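Local coordinates for protein D-glycero-D-manno-heptose 1-phosphate kinase (Bacteroides thetaiotaomicron, PDB 3K85) that probably phosphorylates D-glycero-D-manno-heptose 1-phosphate using ATP, as a member of the GHMP kinase family, at residues S50-C62 and S65-A78. Numbering follows the deposited sequence.
Sequences SGRIEINAYDAQC and SYLSMSQLEIDGEA
The side chain of Arg52 folds back across the neighbouring strand of a beta hairpin, bending at chi2 (58°) and chi3 so that its guanidinium lies beside Leu67. Leu67 CD2 sits over the centre of one face, 3.5 Å from Arg52 CZ, while Ser65 OG comes within 2.7 Å of Arg52 NH1; a long, flexible chain with a flat end suits this partly exposed position. Replaced by alanine, Arg52 would lose its guanidinium, and Leu67 CD2 would probably be left without the flat group it packs on.

Strands 52-57 and 62-67 run antiparallel, and a G1 bulge, in which Gln61 and Cys62 both face Ala57, closes the turn. Ile53 and Tyr66 exchange two backbone hydrogen bonds, with Ile53 N to Tyr66 O at 3.0 Å. Beyond the strand, Ser68 N reaches Gly51 O at 3.2 Å; Gly51 has positive phi, where a CB would crowd the preceding carbonyl.

The branched Ile53 and Ile55 fill the inner side, where Ile81 of helix 79-91 packs on Ile55; strand 99-105 continues the sheet beside strand 52-57. With CG1 anti to the backbone N (chi1 165°), Ile53 meets Leu72 tip to tip, CD1 to CD1. The small Ala78 methyl fits between Ile55 CG2 (3.9 Å) and Cys62 SG just before the helix, and one water accepts from Ala78 N and donates to Ala60 O, both at 2.7 Å.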
ATOM      1  N   SER A  50      38.572 -13.714 -18.574  1.00 61.67           N
ATOM      2  CA  SER A  50      39.496 -14.800 -18.270  1.00 60.84           C
ATOM      3  C   SER A  50      39.004 -16.149 -18.786  1.00 60.27           C
ATOM      4  O   SER A  50      39.777 -17.103 -18.885  1.00 61.05           O
ATOM      5  CB  SER A  50      39.722 -14.897 -16.760  1.00 61.03           C
ATOM      6  OG  SER A  50      38.640 -15.551 -16.119  1.00 60.65           O
ATOM      7  N   GLY A  51      37.719 -16.229 -19.111  1.00 58.83           N
ATOM      8  CA  GLY A  51      37.164 -17.476 -19.599  1.00 56.28           C
ATOM      9  C   GLY A  51      36.848 -18.404 -18.444  1.00 56.04           C
ATOM     10  O   GLY A  51      36.642 -19.603 -18.628  1.00 55.10           O
ATOM     11  N   ARG A  52      36.806 -17.850 -17.239  1.00 55.55           N
ATOM     12  CA  ARG A  52      36.513 -18.649 -16.055  1.00 55.49           C
ATOM     13  C   ARG A  52      35.276 -18.104 -15.333  1.00 53.92           C
ATOM     14  O   ARG A  52      34.759 -17.039 -15.669  1.00 52.14           O
ATOM     15  CB  ARG A  52      37.725 -18.630 -15.108  1.00 58.14           C
ATOM     16  CG  ARG A  52      38.057 -19.963 -14.432  1.00 62.30           C
ATOM     17  CD  ARG A  52      38.320 -21.069 -15.461  1.00 66.32           C
ATOM     18  NE  ARG A  52      39.418 -21.968 -15.095  1.00 68.22           N
ATOM     19  CZ  ARG A  52      39.462 -22.720 -13.995  1.00 69.53           C
ATOM     20  NH1 ARG A  52      38.466 -22.700 -13.119  1.00 68.61           N
ATOM     21  NH2 ARG A  52      40.513 -23.497 -13.770  1.00 70.98           N
ATOM     22  N   ILE A  53      34.792 -18.857 -14.356  1.00 52.32           N
ATOM     23  CA  ILE A  53      33.647 -18.441 -13.566  1.00 50.86           C
ATOM     24  C   ILE A  53      33.992 -18.772 -12.127  1.00 49.26           C
ATOM     25  O   ILE A  53      33.964 -19.928 -11.709  1.00 47.24           O
ATOM     26  CB  ILE A  53      32.360 -19.168 -13.980  1.00 52.06           C
ATOM     27  CG1 ILE A  53      31.294 -18.974 -12.901  1.00 52.54           C
ATOM     28  CG2 ILE A  53      32.646 -20.634 -14.228  1.00 55.47           C
ATOM     29  CD1 ILE A  53      29.997 -19.689 -13.187  1.00 56.08           C
ATOM     30  N   GLU A  54      34.326 -17.731 -11.378  1.00 48.52           N
ATOM     31  CA  GLU A  54      34.728 -17.868  -9.991  1.00 48.06           C
ATOM     32  C   GLU A  54      33.595 -17.614  -9.010  1.00 46.56           C
ATOM     33  O   GLU A  54      32.941 -16.573  -9.055  1.00 47.33           O
ATOM     34  CB  GLU A  54      35.881 -16.907  -9.725  1.00 49.48           C
ATOM     35  CG  GLU A  54      36.972 -17.002 -10.777  1.00 52.30           C
ATOM     36  CD  GLU A  54      38.083 -15.992 -10.567  1.00 56.24           C
ATOM     37  OE1 GLU A  54      38.701 -16.009  -9.477  1.00 57.21           O
ATOM     38  OE2 GLU A  54      38.339 -15.185 -11.493  1.00 55.79           O
ATOM     39  N   ILE A  55      33.381 -18.570  -8.114  1.00 43.99           N
ATOM     40  CA  ILE A  55      32.335 -18.479  -7.104  1.00 40.80           C
ATOM     41  C   ILE A  55      32.868 -18.375  -5.666  1.00 41.69           C
ATOM     42  O   ILE A  55      33.585 -19.253  -5.187  1.00 42.66           O
ATOM     43  CB  ILE A  55      31.400 -19.695  -7.209  1.00 36.74           C
ATOM     44  CG1 ILE A  55      30.617 -19.612  -8.524  1.00 35.01           C
ATOM     45  CG2 ILE A  55      30.482 -19.764  -6.001  1.00 34.10           C
ATOM     46  CD1 ILE A  55      29.789 -20.843  -8.830  1.00 33.74           C
ATOM     47  N   ASN A  56      32.518 -17.288  -4.986  1.00 40.13           N
ATOM     48  CA  ASN A  56      32.935 -17.090  -3.606  1.00 39.26           C
ATOM     49  C   ASN A  56      31.669 -16.820  -2.789  1.00 39.93           C
ATOM     50  O   ASN A  56      31.315 -15.671  -2.532  1.00 40.50           O
ATOM     51  CB  ASN A  56      33.921 -15.921  -3.515  1.00 39.08           C
ATOM     52  CG  ASN A  56      34.403 -15.677  -2.100  1.00 39.92           C
ATOM     53  OD1 ASN A  56      34.282 -16.544  -1.237  1.00 39.11           O
ATOM     54  ND2 ASN A  56      34.959 -14.496  -1.854  1.00 38.82           N
ATOM     55  N   ALA A  57      30.985 -17.895  -2.400  1.00 39.40           N
ATOM     56  CA  ALA A  57      29.742 -17.809  -1.650  1.00 37.98           C
ATOM     57  C   ALA A  57      29.866 -18.179  -0.174  1.00 38.23           C
ATOM     58  O   ALA A  57      29.825 -19.350   0.192  1.00 37.44           O
ATOM     59  CB  ALA A  57      28.696 -18.690  -2.312  1.00 38.86           C
ATOM     60  N   TYR A  58      29.988 -17.168   0.674  1.00 37.55           N
ATOM     61  CA  TYR A  58      30.107 -17.388   2.104  1.00 38.04           C
ATOM     62  C   TYR A  58      28.868 -18.084   2.679  1.00 39.58           C
ATOM     63  O   TYR A  58      28.940 -18.737   3.727  1.00 41.32           O
ATOM     64  CB  TYR A  58      30.346 -16.041   2.806  1.00 35.34           C
ATOM     65  CG  TYR A  58      31.628 -15.368   2.361  1.00 33.46           C
ATOM     66  CD1 TYR A  58      32.811 -15.520   3.086  1.00 32.15           C
ATOM     67  CD2 TYR A  58      31.676 -14.649   1.173  1.00 31.80           C
ATOM     68  CE1 TYR A  58      34.012 -14.970   2.630  1.00 30.81           C
ATOM     69  CE2 TYR A  58      32.862 -14.103   0.706  1.00 32.79           C
ATOM     70  CZ  TYR A  58      34.031 -14.267   1.438  1.00 32.93           C
ATOM     71  OH  TYR A  58      35.212 -13.745   0.952  1.00 30.93           O
ATOM     72  N   ASP A  59      27.736 -17.952   1.992  1.00 40.04           N
ATOM     73  CA  ASP A  59      26.487 -18.553   2.451  1.00 40.54           C
ATOM     74  C   ASP A  59      26.397 -20.032   2.110  1.00 40.63           C
ATOM     75  O   ASP A  59      25.906 -20.827   2.903  1.00 39.84           O
ATOM     76  CB  ASP A  59      25.283 -17.809   1.854  1.00 40.42           C
ATOM     77  CG  ASP A  59      25.330 -17.750   0.348  1.00 39.63           C
ATOM     78  OD1 ASP A  59      26.353 -17.269  -0.171  1.00 39.11           O
ATOM     79  OD2 ASP A  59      24.356 -18.179  -0.315  1.00 40.07           O
ATOM     80  N   ALA A  60      26.857 -20.397   0.921  1.00 41.71           N
ATOM     81  CA  ALA A  60      26.836 -21.795   0.508  1.00 44.14           C
ATOM     82  C   ALA A  60      28.147 -22.448   0.940  1.00 44.90           C
ATOM     83  O   ALA A  60      28.383 -23.630   0.685  1.00 44.85           O
ATOM     84  CB  ALA A  60      26.671 -21.894  -1.003  1.00 44.11           C
ATOM     85  N   GLN A  61      28.993 -21.660   1.598  1.00 46.45           N
ATOM     86  CA  GLN A  61      30.285 -22.128   2.083  1.00 48.70           C
ATOM     87  C   GLN A  61      31.076 -22.786   0.961  1.00 49.23           C
ATOM     88  O   GLN A  61      31.593 -23.891   1.114  1.00 51.17           O
ATOM     89  CB  GLN A  61      30.077 -23.109   3.242  1.00 49.20           C
ATOM     90  CG  GLN A  61      29.669 -22.438   4.550  1.00 51.48           C
ATOM     91  CD  GLN A  61      29.027 -23.403   5.528  1.00 53.84           C
ATOM     92  OE1 GLN A  61      28.837 -23.086   6.703  1.00 55.91           O
ATOM     93  NE2 GLN A  61      28.677 -24.589   5.042  1.00 55.67           N
ATOM     94  N   CYS A  62      31.170 -22.090  -0.166  1.00 47.98           N
ATOM     95  CA  CYS A  62      31.883 -22.599  -1.320  1.00 47.69           C
ATOM     96  C   CYS A  62      32.776 -21.550  -1.943  1.00 47.75           C
ATOM     97  O   CYS A  62      32.413 -20.381  -2.022  1.00 47.29           O
ATOM     98  CB  CYS A  62      30.893 -23.086  -2.379  1.00 48.34           C
ATOM     99  SG  CYS A  62      31.648 -23.364  -4.011  1.00 51.16           S
ATOM    100  N   SER A  65      36.581 -22.343  -8.568  1.00 51.11           N
ATOM    101  CA  SER A  65      36.688 -21.771  -9.895  1.00 51.17           C
ATOM    102  C   SER A  65      36.232 -22.887 -10.836  1.00 52.24           C
ATOM    103  O   SER A  65      36.475 -24.060 -10.558  1.00 53.57           O
ATOM    104  CB  SER A  65      38.142 -21.387 -10.170  1.00 51.12           C
ATOM    105  OG  SER A  65      38.277 -20.684 -11.389  1.00 53.38           O
ATOM    106  N   TYR A  66      35.547 -22.529 -11.921  1.00 52.16           N
ATOM    107  CA  TYR A  66      35.060 -23.505 -12.900  1.00 50.25           C
ATOM    108  C   TYR A  66      35.313 -22.982 -14.303  1.00 51.25           C
ATOM    109  O   TYR A  66      35.407 -21.771 -14.522  1.00 50.09           O
ATOM    110  CB  TYR A  66      33.560 -23.737 -12.747  1.00 48.89           C
ATOM    111  CG  TYR A  66      33.135 -24.359 -11.443  1.00 49.75           C
ATOM    112  CD1 TYR A  66      33.122 -25.742 -11.275  1.00 48.52           C
ATOM    113  CD2 TYR A  66      32.722 -23.563 -10.377  1.00 50.05           C
ATOM    114  CE1 TYR A  66      32.700 -26.317 -10.077  1.00 49.74           C
ATOM    115  CE2 TYR A  66      32.300 -24.124  -9.177  1.00 50.07           C
ATOM    116  CZ  TYR A  66      32.289 -25.498  -9.031  1.00 50.06           C
ATOM    117  OH  TYR A  66      31.863 -26.045  -7.838  1.00 51.50           O
ATOM    118  N   LEU A  67      35.421 -23.900 -15.256  1.00 52.67           N
ATOM    119  CA  LEU A  67      35.647 -23.522 -16.642  1.00 54.25           C
ATOM    120  C   LEU A  67      34.326 -22.945 -17.167  1.00 54.40           C
ATOM    121  O   LEU A  67      33.266 -23.559 -17.016  1.00 52.52           O
ATOM    122  CB  LEU A  67      36.062 -24.755 -17.443  1.00 55.65           C
ATOM    123  CG  LEU A  67      36.755 -25.833 -16.599  1.00 57.37           C
ATOM    124  CD1 LEU A  67      37.076 -27.035 -17.476  1.00 57.81           C
ATOM    125  CD2 LEU A  67      38.022 -25.277 -15.958  1.00 58.46           C
ATOM    126  N   SER A  68      34.397 -21.760 -17.762  1.00 55.31           N
ATOM    127  CA  SER A  68      33.215 -21.078 -18.292  1.00 57.31           C
ATOM    128  C   SER A  68      32.396 -21.976 -19.226  1.00 58.78           C
ATOM    129  O   SER A  68      32.858 -22.341 -20.308  1.00 58.66           O
ATOM    130  CB  SER A  68      33.652 -19.806 -19.023  1.00 56.47           C
ATOM    131  OG  SER A  68      32.545 -19.044 -19.461  1.00 56.49           O
HETATM  132  N   MSE A  69      31.182 -22.323 -18.796  1.00 60.23           N
HETATM  133  CA  MSE A  69      30.283 -23.187 -19.569  1.00 62.14           C
HETATM  134  C   MSE A  69      28.917 -22.540 -19.806  1.00 59.64           C
HETATM  135  O   MSE A  69      28.655 -21.443 -19.325  1.00 60.53           O
HETATM  136  CB  MSE A  69      30.055 -24.499 -18.822  1.00 67.63           C
HETATM  137  CG  MSE A  69      31.314 -25.235 -18.438  1.00 76.25           C
HETATM  138 SE   MSE A  69      30.854 -26.906 -17.612  1.00 89.20          SE
HETATM  139  CE  MSE A  69      31.569 -26.589 -15.821  1.00 84.53           C
ATOM    140  N   SER A  70      28.049 -23.224 -20.549  1.00 55.87           N
ATOM    141  CA  SER A  70      26.707 -22.711 -20.804  1.00 51.89           C
ATOM    142  C   SER A  70      25.820 -23.133 -19.644  1.00 49.93           C
ATOM    143  O   SER A  70      24.871 -22.442 -19.277  1.00 49.19           O
ATOM    144  CB  SER A  70      26.137 -23.275 -22.106  1.00 50.57           C
ATOM    145  OG  SER A  70      26.727 -22.666 -23.234  1.00 48.75           O
ATOM    146  N   GLN A  71      26.132 -24.288 -19.076  1.00 48.19           N
ATOM    147  CA  GLN A  71      25.376 -24.808 -17.944  1.00 47.81           C
ATOM    148  C   GLN A  71      26.390 -25.310 -16.925  1.00 48.01           C
ATOM    149  O   GLN A  71      27.523 -25.616 -17.286  1.00 48.56           O
ATOM    150  CB  GLN A  71      24.478 -25.969 -18.382  1.00 46.75           C
ATOM    151  CG  GLN A  71      23.353 -25.607 -19.345  1.00 45.57           C
ATOM    152  CD  GLN A  71      22.286 -24.735 -18.708  1.00 42.98           C
ATOM    153  OE1 GLN A  71      22.434 -23.519 -18.621  1.00 42.86           O
ATOM    154  NE2 GLN A  71      21.213 -25.357 -18.249  1.00 41.49           N
ATOM    155  N   LEU A  72      25.992 -25.381 -15.658  1.00 46.50           N
ATOM    156  CA  LEU A  72      26.882 -25.867 -14.611  1.00 47.03           C
ATOM    157  C   LEU A  72      26.210 -26.988 -13.843  1.00 47.61           C
ATOM    158  O   LEU A  72      25.079 -26.861 -13.383  1.00 48.01           O
ATOM    159  CB  LEU A  72      27.275 -24.747 -13.639  1.00 44.85           C
ATOM    160  CG  LEU A  72      28.235 -23.668 -14.147  1.00 44.72           C
ATOM    161  CD1 LEU A  72      28.483 -22.654 -13.035  1.00 44.65           C
ATOM    162  CD2 LEU A  72      29.544 -24.294 -14.592  1.00 43.42           C
ATOM    163  N   GLU A  73      26.927 -28.090 -13.708  1.00 48.85           N
ATOM    164  CA  GLU A  73      26.431 -29.264 -13.014  1.00 50.64           C
ATOM    165  C   GLU A  73      26.107 -28.996 -11.546  1.00 50.09           C
ATOM    166  O   GLU A  73      26.919 -28.453 -10.806  1.00 50.77           O
ATOM    167  CB  GLU A  73      27.471 -30.387 -13.132  1.00 53.57           C
ATOM    168  CG  GLU A  73      28.870 -30.053 -12.561  1.00 58.07           C
ATOM    169  CD  GLU A  73      29.528 -28.796 -13.163  1.00 60.64           C
ATOM    170  OE1 GLU A  73      29.706 -28.729 -14.403  1.00 61.32           O
ATOM    171  OE2 GLU A  73      29.878 -27.876 -12.382  1.00 60.01           O
ATOM    172  N   ILE A  74      24.916 -29.383 -11.118  1.00 49.03           N
ATOM    173  CA  ILE A  74      24.546 -29.179  -9.733  1.00 49.98           C
ATOM    174  C   ILE A  74      25.276 -30.200  -8.849  1.00 52.21           C
ATOM    175  O   ILE A  74      24.740 -31.265  -8.536  1.00 52.38           O
ATOM    176  CB  ILE A  74      22.996 -29.281  -9.553  1.00 48.74           C
ATOM    177  CG1 ILE A  74      22.324 -28.022 -10.106  1.00 47.13           C
ATOM    178  CG2 ILE A  74      22.622 -29.395  -8.078  1.00 46.81           C
ATOM    179  CD1 ILE A  74      22.648 -27.724 -11.547  1.00 46.51           C
ATOM    180  N   ASP A  75      26.510 -29.867  -8.462  1.00 53.31           N
ATOM    181  CA  ASP A  75      27.328 -30.735  -7.612  1.00 54.13           C
ATOM    182  C   ASP A  75      26.729 -30.878  -6.228  1.00 53.30           C
ATOM    183  O   ASP A  75      26.765 -31.947  -5.627  1.00 54.60           O
ATOM    184  CB  ASP A  75      28.734 -30.163  -7.428  1.00 56.83           C
ATOM    185  CG  ASP A  75      29.495 -30.047  -8.724  1.00 60.90           C
ATOM    186  OD1 ASP A  75      29.624 -31.068  -9.434  1.00 63.31           O
ATOM    187  OD2 ASP A  75      29.976 -28.934  -9.028  1.00 63.05           O
ATOM    188  N   GLY A  76      26.190 -29.779  -5.727  1.00 51.96           N
ATOM    189  CA  GLY A  76      25.623 -29.761  -4.394  1.00 49.88           C
ATOM    190  C   GLY A  76      26.358 -28.630  -3.707  1.00 48.97           C
ATOM    191  O   GLY A  76      26.274 -28.427  -2.496  1.00 48.70           O
ATOM    192  N   GLU A  77      27.092 -27.885  -4.522  1.00 47.93           N
ATOM    193  CA  GLU A  77      27.868 -26.755  -4.052  1.00 48.07           C
ATOM    194  C   GLU A  77      27.469 -25.509  -4.842  1.00 46.21           C
ATOM    195  O   GLU A  77      27.499 -25.503  -6.079  1.00 44.34           O
ATOM    196  CB  GLU A  77      29.356 -27.042  -4.232  1.00 49.18           C
ATOM    197  CG  GLU A  77      29.793 -28.351  -3.606  1.00 54.52           C
ATOM    198  CD  GLU A  77      31.304 -28.484  -3.520  1.00 57.62           C
ATOM    199  OE1 GLU A  77      31.985 -28.269  -4.551  1.00 57.75           O
ATOM    200  OE2 GLU A  77      31.804 -28.808  -2.418  1.00 59.39           O
ATOM    201  N   ALA A  78      27.104 -24.454  -4.115  1.00 44.25           N
ATOM    202  CA  ALA A  78      26.680 -23.206  -4.739  1.00 40.72           C
ATOM    203  C   ALA A  78      25.535 -23.522  -5.693  1.00 38.32           C
ATOM    204  O   ALA A  78      25.511 -23.058  -6.828  1.00 36.42           O
ATOM    205  CB  ALA A  78      27.843 -22.571  -5.494  1.00 39.70           C
TER
HETATM  206  O   HOH W   1      27.525 -24.944  -1.475  1.00 27.57           O